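Local coordinates for protein eukaryotic translation initiation factor 4 gamma 5 (Trypanosoma cruzi, PDB 6OZU) that probably serves as a scaffold of translation initiation, its helical MIF4G domain expected to bind an eIF4A-type RNA helicase as in other eIF4G proteins, at residues 66-71 with 143-148; 46-51 with 92-97. All blocks are in the same frame, centred on the assembly; numbering follows the deposited sequence.

Contact 1 of 2, residues 66-71 with 143-148; sequences YVKLVV and FTHGLV
The imidazole ring of His145 presents one face to Val67 and its edge to Lys68 and Thr144. Val67 CG1 stands over the face, displaced toward the rim and 3.4 Å from His145 CG, in a CH-pi contact; with this methyl anti to the backbone N (chi1 165°), the β-branch reaches the ring directly from the helix. At the edge, Lys68 NZ donates a hydrogen bond of 3.0 Å to His145 NE2 and lies just 3° out of the ring plane. The long lysine chain runs beside the imidazole, its CG 3.5 Å from His145 NE2, before a bend at chi4 (66°) places NZ. Thr144 OG1, also in plane, is 3.0 Å from His145 ND1, so both ring nitrogens are hydrogen-bonded and the rotation of the ring is fixed. Val71 CG2 packs 3.8 Å from His145 CB.

Next to the histidine along the turn, Leu147 CD1 fits among three valines, 3.7 Å from Val67 CG1 and 3.8 Å from Val70 CG1, with Val71 CG2 also touching. Leu147 is delivered here by a Schellman motif ending helix 118-144: Gly146, with positive phi, is the C-prime residue, Leu147 N bonds to Leu142 O, and the two leucine side chains touch, a hydrophobic pairing familiar from this motif.

Valine, short and branched at CB, brings a methyl close without a long chain to place, while lysine suits the partly exposed flank. Because NE2 accepts from an amine that is probably charged, His145 is likely to be neutral, and the nearby ammonium group would disfavour its protonation.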
# COMPACT_ATOMS: atom_id res chain seq x y z
N TYR A 66 1.90 -11.79 -3.45
CA TYR A 66 0.45 -11.77 -3.23
C TYR A 66 -0.14 -10.73 -4.15
O TYR A 66 -1.14 -11.00 -4.82
CB TYR A 66 0.10 -11.38 -1.78
CG TYR A 66 0.66 -12.26 -0.70
CD1 TYR A 66 0.92 -13.61 -0.93
CD2 TYR A 66 0.91 -11.77 0.57
CE1 TYR A 66 1.42 -14.44 0.07
CE2 TYR A 66 1.47 -12.57 1.57
CZ TYR A 66 1.70 -13.91 1.32
OH TYR A 66 2.22 -14.71 2.31
N VAL A 67 0.50 -9.55 -4.18
CA VAL A 67 0.15 -8.40 -4.99
C VAL A 67 0.31 -8.74 -6.49
O VAL A 67 -0.55 -8.37 -7.28
CB VAL A 67 0.93 -7.15 -4.48
CG1 VAL A 67 0.90 -6.02 -5.47
CG2 VAL A 67 0.38 -6.67 -3.14
N LYS A 68 1.34 -9.54 -6.86
CA LYS A 68 1.56 -10.00 -8.24
C LYS A 68 0.50 -11.02 -8.71
O LYS A 68 0.27 -11.15 -9.92
CB LYS A 68 2.97 -10.56 -8.42
CG LYS A 68 4.01 -9.48 -8.64
CD LYS A 68 5.42 -10.05 -8.72
CE LYS A 68 6.47 -8.98 -8.65
NZ LYS A 68 6.48 -8.30 -7.34
N LEU A 69 -0.15 -11.73 -7.76
CA LEU A 69 -1.21 -12.70 -8.02
C LEU A 69 -2.50 -11.96 -8.33
O LEU A 69 -3.26 -12.40 -9.18
CB LEU A 69 -1.41 -13.67 -6.83
CG LEU A 69 -0.36 -14.77 -6.64
CD1 LEU A 69 -0.54 -15.47 -5.30
CD2 LEU A 69 -0.39 -15.80 -7.78
N VAL A 70 -2.72 -10.81 -7.66
CA VAL A 70 -3.88 -9.93 -7.84
C VAL A 70 -3.80 -9.26 -9.22
O VAL A 70 -4.82 -9.17 -9.91
CB VAL A 70 -4.05 -8.92 -6.66
CG1 VAL A 70 -5.23 -7.97 -6.90
CG2 VAL A 70 -4.22 -9.65 -5.33
N VAL A 71 -2.58 -8.84 -9.65
CA VAL A 71 -2.33 -8.25 -10.98
C VAL A 71 -2.68 -9.30 -12.05
O VAL A 71 -3.36 -8.98 -13.03
CB VAL A 71 -0.87 -7.73 -11.15
CG1 VAL A 71 -0.62 -7.22 -12.57
CG2 VAL A 71 -0.56 -6.64 -10.14
N PHE A 143 0.55 0.22 -4.87
CA PHE A 143 0.84 1.38 -5.72
C PHE A 143 1.83 1.09 -6.87
O PHE A 143 1.55 1.45 -8.00
CB PHE A 143 1.32 2.57 -4.87
CG PHE A 143 1.44 3.85 -5.64
CD1 PHE A 143 0.31 4.46 -6.19
CD2 PHE A 143 2.68 4.44 -5.86
CE1 PHE A 143 0.41 5.64 -6.91
CE2 PHE A 143 2.79 5.62 -6.59
CZ PHE A 143 1.65 6.21 -7.10
N THR A 144 2.94 0.41 -6.58
CA THR A 144 3.96 0.04 -7.57
C THR A 144 3.43 -0.99 -8.61
O THR A 144 3.99 -1.10 -9.70
CB THR A 144 5.24 -0.42 -6.88
OG1 THR A 144 4.94 -1.52 -6.04
CG2 THR A 144 5.92 0.70 -6.07
N HIS A 145 2.35 -1.72 -8.26
CA HIS A 145 1.69 -2.72 -9.11
C HIS A 145 0.37 -2.21 -9.71
O HIS A 145 -0.37 -2.99 -10.32
CB HIS A 145 1.51 -4.02 -8.33
CG HIS A 145 2.80 -4.70 -7.98
ND1 HIS A 145 3.76 -4.08 -7.20
CD2 HIS A 145 3.22 -5.95 -8.26
CE1 HIS A 145 4.75 -4.95 -7.07
NE2 HIS A 145 4.47 -6.10 -7.67
N GLY A 146 0.11 -0.90 -9.57
CA GLY A 146 -1.06 -0.19 -10.10
C GLY A 146 -2.42 -0.65 -9.59
O GLY A 146 -3.42 -0.45 -10.28
N LEU A 147 -2.45 -1.23 -8.39
CA LEU A 147 -3.66 -1.78 -7.76
C LEU A 147 -4.40 -0.83 -6.81
O LEU A 147 -5.47 -1.20 -6.32
CB LEU A 147 -3.32 -3.10 -7.01
CG LEU A 147 -2.89 -4.26 -7.88
CD1 LEU A 147 -2.44 -5.41 -7.02
CD2 LEU A 147 -4.01 -4.67 -8.84
N VAL A 148 -3.86 0.35 -6.52
CA VAL A 148 -4.47 1.34 -5.64
C VAL A 148 -4.44 2.69 -6.35
O VAL A 148 -3.47 3.01 -7.06
CB VAL A 148 -3.86 1.37 -4.21
CG1 VAL A 148 -2.47 1.99 -4.18
CG2 VAL A 148 -4.78 2.08 -3.24

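Contact 2 of 2, residues 46-51 with 92-97; sequences VIQVIF and IRQCQR
The amide ends of two glutamines, Gln48 and Gln94, meet across the two helices. Gln48 NE2 comes within 3.1 Å of Gln94 OE1, at a poor angle for a hydrogen bond; the side chains cross at about a right angle, with the amide planes 66° apart. Glutamine suits position 94 because its aliphatic stem can pack inward on Phe51 while its amide meets that of the partly exposed Gln48. In Gln94, CB lies over one face of the Phe51 ring, offset toward the rim in a CH-pi contact, and CG is 3.6 Å from Phe51 CD2; a bend at chi2 (57°) then turns CD toward Gln48. Cys95 SG meets the edge of the same ring, 3.7 Å from Phe51 CE2, a sulfur-aromatic contact for which the polarisable thiol of a cysteine is well suited. Ile47 CG2 adds a looser touch, 4.1 Å from Gln94 CB.

The axes of segments 46-51 and 92-97, in helices 40-53 and 82-112, approach to 10.2 Å with their N-to-C directions 38° apart. Beside them, helix 63-76 receives Ile47 on Leu73, helix 6-17 borders Val46 and Val49, and Phe138 of helix 118-144 meets the Phe51 ring edge-to-face.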
# COMPACT_ATOMS: atom_id res chain seq x y z
N VAL A 46 -12.17 -13.82 -1.62
CA VAL A 46 -10.85 -14.02 -2.23
C VAL A 46 -10.00 -12.75 -2.05
O VAL A 46 -8.83 -12.84 -1.67
CB VAL A 46 -10.93 -14.44 -3.73
CG1 VAL A 46 -9.55 -14.43 -4.40
CG2 VAL A 46 -11.58 -15.81 -3.87
N ILE A 47 -10.61 -11.58 -2.30
CA ILE A 47 -9.92 -10.29 -2.20
C ILE A 47 -9.63 -9.99 -0.72
O ILE A 47 -8.50 -9.60 -0.43
CB ILE A 47 -10.67 -9.16 -2.98
CG1 ILE A 47 -10.88 -9.53 -4.46
CG2 ILE A 47 -9.99 -7.78 -2.84
CD1 ILE A 47 -9.62 -9.95 -5.26
N GLN A 48 -10.60 -10.26 0.19
CA GLN A 48 -10.48 -10.07 1.64
C GLN A 48 -9.33 -10.93 2.20
O GLN A 48 -8.51 -10.43 2.97
CB GLN A 48 -11.82 -10.39 2.34
CG GLN A 48 -11.84 -10.20 3.86
CD GLN A 48 -12.53 -8.92 4.32
OE1 GLN A 48 -13.66 -8.61 3.91
NE2 GLN A 48 -11.87 -8.17 5.19
N VAL A 49 -9.23 -12.20 1.77
CA VAL A 49 -8.20 -13.17 2.17
C VAL A 49 -6.80 -12.67 1.82
O VAL A 49 -5.93 -12.63 2.69
CB VAL A 49 -8.51 -14.60 1.62
CG1 VAL A 49 -7.27 -15.50 1.61
CG2 VAL A 49 -9.62 -15.24 2.41
N ILE A 50 -6.58 -12.28 0.55
CA ILE A 50 -5.29 -11.79 0.09
C ILE A 50 -4.91 -10.49 0.84
O ILE A 50 -3.77 -10.38 1.30
CB ILE A 50 -5.26 -11.63 -1.47
CG1 ILE A 50 -5.62 -12.97 -2.18
CG2 ILE A 50 -3.91 -11.07 -1.95
CD1 ILE A 50 -5.99 -12.88 -3.63
N PHE A 51 -5.87 -9.55 1.01
CA PHE A 51 -5.65 -8.28 1.70
C PHE A 51 -5.30 -8.45 3.21
O PHE A 51 -4.48 -7.69 3.72
CB PHE A 51 -6.81 -7.32 1.48
CG PHE A 51 -6.66 -6.43 0.26
CD1 PHE A 51 -6.57 -6.98 -1.02
CD2 PHE A 51 -6.66 -5.05 0.38
CE1 PHE A 51 -6.42 -6.16 -2.14
CE2 PHE A 51 -6.54 -4.23 -0.75
CZ PHE A 51 -6.42 -4.79 -2.00
N ILE A 92 -11.09 -1.80 -4.74
CA ILE A 92 -11.37 -0.41 -4.32
C ILE A 92 -11.93 -0.38 -2.89
O ILE A 92 -11.36 0.30 -2.04
CB ILE A 92 -12.30 0.34 -5.33
CG1 ILE A 92 -11.56 0.64 -6.65
CG2 ILE A 92 -12.90 1.61 -4.71
CD1 ILE A 92 -12.46 0.98 -7.85
N ARG A 93 -12.99 -1.15 -2.64
CA ARG A 93 -13.65 -1.27 -1.33
C ARG A 93 -12.71 -1.82 -0.25
O ARG A 93 -12.69 -1.30 0.86
CB ARG A 93 -14.94 -2.13 -1.43
CG ARG A 93 -16.10 -1.41 -2.08
CD ARG A 93 -17.42 -2.18 -2.02
NE ARG A 93 -17.83 -2.67 -3.34
CZ ARG A 93 -17.74 -3.94 -3.74
NH1 ARG A 93 -17.29 -4.88 -2.91
NH2 ARG A 93 -18.10 -4.29 -4.97
N GLN A 94 -11.96 -2.89 -0.57
CA GLN A 94 -11.04 -3.49 0.40
C GLN A 94 -9.83 -2.57 0.70
O GLN A 94 -9.34 -2.61 1.83
CB GLN A 94 -10.62 -4.91 -0.01
CG GLN A 94 -10.12 -5.81 1.14
CD GLN A 94 -11.06 -6.01 2.31
OE1 GLN A 94 -10.69 -5.83 3.47
NE2 GLN A 94 -12.29 -6.41 2.03
N CYS A 95 -9.42 -1.68 -0.24
CA CYS A 95 -8.35 -0.67 -0.05
C CYS A 95 -8.88 0.37 0.92
O CYS A 95 -8.18 0.81 1.81
CB CYS A 95 -7.97 -0.01 -1.37
SG CYS A 95 -6.78 -0.94 -2.35
N GLN A 96 -10.12 0.78 0.69
CA GLN A 96 -10.81 1.76 1.52
C GLN A 96 -10.88 1.26 2.95
O GLN A 96 -10.47 1.99 3.85
CB GLN A 96 -12.19 2.08 0.95
CG GLN A 96 -12.77 3.40 1.42
CD GLN A 96 -14.21 3.41 1.02
OE1 GLN A 96 -15.08 2.92 1.76
NE2 GLN A 96 -14.49 3.91 -0.18
N ARG A 97 -11.27 -0.02 3.16
CA ARG A 97 -11.39 -0.61 4.48
C ARG A 97 -10.05 -0.74 5.20
O ARG A 97 -9.92 -0.30 6.34
CB ARG A 97 -12.17 -1.93 4.44
CG ARG A 97 -12.60 -2.36 5.84
CD ARG A 97 -13.15 -3.78 5.89
NE ARG A 97 -12.80 -4.49 7.12
CZ ARG A 97 -13.35 -4.29 8.31
NH1 ARG A 97 -12.96 -5.00 9.36
NH2 ARG A 97 -14.31 -3.38 8.46

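Contacts 1 and 2 lie about 12 Å apart, centre to centre, and share no helix: contact 1 joins helix 63-76 to the capped end of helix 118-144 and the turn that follows, contact 2 the last turns of helix 40-53 to the middle part of helix 82-112. Contact 2 is the more buried. Contact 1, partly buried, has a clear polar bond at its partly exposed flank and aliphatic packing within, whereas contact 2 rests on an aromatic ring, a sulfur and the stem of Gln94, with two amides meeting beside them. The two touch directly, Val70 CG2 lying 3.7 Å from Ile50 CG2 and Val148 CG2 3.7 Å from Cys95 SG.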